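Local coordinates for RNA polymerase II-associated protein 3 (Homo sapiens, PDB 6FM8) that probably serves as a flexible scaffold that couples the chaperone HSP90 to the human R2TP co-chaperone complex, at residues I19-H24 with I39-L43. Sequence-based numbering, arbitrary orientation.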
# COMPACT_ATOMS: atom_id res chain seq x y z
N ILE A 19 -4.08 2.16 -5.66
CA ILE A 19 -3.29 3.04 -4.80
C ILE A 19 -1.81 2.58 -4.76
O ILE A 19 -0.94 3.44 -4.71
CB ILE A 19 -3.87 3.25 -3.37
CG1 ILE A 19 -3.22 4.50 -2.71
CG2 ILE A 19 -3.71 2.02 -2.48
CD1 ILE A 19 -3.41 5.80 -3.47
N VAL A 20 -1.53 1.27 -4.85
CA VAL A 20 -0.13 0.79 -4.87
C VAL A 20 0.56 1.34 -6.13
O VAL A 20 1.65 1.90 -6.04
CB VAL A 20 -0.04 -0.75 -4.74
CG1 VAL A 20 1.34 -1.27 -5.14
CG2 VAL A 20 -0.39 -1.18 -3.32
N LYS A 21 -0.12 1.26 -7.28
CA LYS A 21 0.36 1.78 -8.57
C LYS A 21 0.63 3.28 -8.48
O LYS A 21 1.72 3.70 -8.86
CB LYS A 21 -0.65 1.46 -9.70
CG LYS A 21 -0.21 1.94 -11.08
N ILE A 22 -0.34 4.08 -7.96
CA ILE A 22 -0.22 5.54 -7.80
C ILE A 22 1.00 5.88 -6.91
O ILE A 22 1.82 6.72 -7.27
CB ILE A 22 -1.54 6.10 -7.21
CG1 ILE A 22 -2.61 6.19 -8.32
CG2 ILE A 22 -1.30 7.46 -6.56
CD1 ILE A 22 -4.06 6.19 -7.79
N LEU A 23 1.10 5.20 -5.76
CA LEU A 23 2.18 5.42 -4.80
C LEU A 23 3.55 5.01 -5.38
O LEU A 23 4.53 5.69 -5.16
CB LEU A 23 1.90 4.63 -3.52
CG LEU A 23 0.87 5.28 -2.56
CD1 LEU A 23 0.43 4.30 -1.53
CD2 LEU A 23 1.44 6.50 -1.87
N HIS A 24 3.59 3.89 -6.11
CA HIS A 24 4.85 3.43 -6.70
C HIS A 24 5.30 4.39 -7.81
O HIS A 24 6.47 4.73 -7.87
CB HIS A 24 4.73 1.98 -7.19
CG HIS A 24 5.99 1.48 -7.82
ND1 HIS A 24 7.14 1.28 -7.07
CD2 HIS A 24 6.26 1.22 -9.11
CE1 HIS A 24 8.06 0.89 -7.93
NE2 HIS A 24 7.58 0.81 -9.16
N ILE A 39 5.14 3.92 3.28
CA ILE A 39 3.72 3.67 3.01
C ILE A 39 3.59 2.36 2.18
O ILE A 39 2.77 1.49 2.51
CB ILE A 39 3.03 4.87 2.32
CG1 ILE A 39 3.06 6.14 3.23
CG2 ILE A 39 1.58 4.52 1.96
CD1 ILE A 39 2.72 7.48 2.45
N LEU A 40 4.42 2.23 1.13
CA LEU A 40 4.45 1.05 0.27
C LEU A 40 4.81 -0.21 1.07
O LEU A 40 4.20 -1.25 0.84
CB LEU A 40 5.44 1.26 -0.89
CG LEU A 40 4.96 2.22 -1.98
CD1 LEU A 40 6.14 2.71 -2.85
CD2 LEU A 40 3.84 1.56 -2.87
N GLN A 41 5.77 -0.09 2.03
CA GLN A 41 6.17 -1.22 2.87
C GLN A 41 5.00 -1.69 3.74
O GLN A 41 4.76 -2.88 3.82
CB GLN A 41 7.39 -0.85 3.74
CG GLN A 41 8.62 -1.71 3.49
CD GLN A 41 8.50 -3.10 4.07
OE1 GLN A 41 8.34 -3.28 5.29
NE2 GLN A 41 8.58 -4.11 3.22
N ARG A 42 4.23 -0.75 4.32
CA ARG A 42 3.06 -1.11 5.14
C ARG A 42 1.97 -1.79 4.27
O ARG A 42 1.35 -2.76 4.70
CB ARG A 42 2.46 0.13 5.83
CG ARG A 42 3.20 0.62 7.07
CD ARG A 42 2.33 1.59 7.85
N LEU A 43 1.77 -1.29 3.04
CA LEU A 43 0.78 -1.89 2.14
C LEU A 43 1.19 -3.34 1.75
O LEU A 43 0.33 -4.23 1.68
CB LEU A 43 0.58 -1.02 0.88
CG LEU A 43 -0.18 0.28 1.13
CD1 LEU A 43 -0.08 1.17 -0.08
CD2 LEU A 43 -1.64 0.00 1.46
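Helix segments 19-24 and 39-43 run antiparallel, their axes 10.6 Å apart at the closest point with 154° between their directions. The closest pair of CA atoms is that of Val20 and Leu40, 6.9 Å apart. What fills the gap is aliphatic. Leu23 reaches across with its CD1 methyl, which sits 3.5 Å from CD1 of Leu43, tighter than usual for two methyls, and 3.7 Å from CG2 of Ile39; the Leu23 side chain crosses each of these two at roughly a right angle. Ile39 can offer that methyl because CG2 lies anti to its backbone N while CG1 takes the place beside the N (chi1 -62°). Both segments belong to the helical hairpin of this 50-residue C-terminal piece, formed by helices 13-29 and 34-48, and the centre of the contact lies about 3 Å from the centre of the folded chain. Leu40 works against the opposite backbone as much as against side chains: its CD2 rests 3.7 Å from CB of Leu23 and also meets the carbonyl oxygen of Val20 at 3.9 Å. That oxygen already accepts the helical bond from the N of His24, so the methyl rests against an oxygen that has its helical partner. Without that branched end, as with an alanine here, a gap would probably open beside CB of Leu23 and the carbonyl oxygen of Val20 would lose the cover that the CD2 methyl now gives it. The same CD1 of Leu43 that meets Leu23 also comes to 4.0 Å from CG2 of Val20, the two side chains lying alongside each other and pointing opposite ways. Beyond the two segments the same leucines extend the seam along helix 13-29, Leu40 touching Tyr27 and Leu43 touching Phe16.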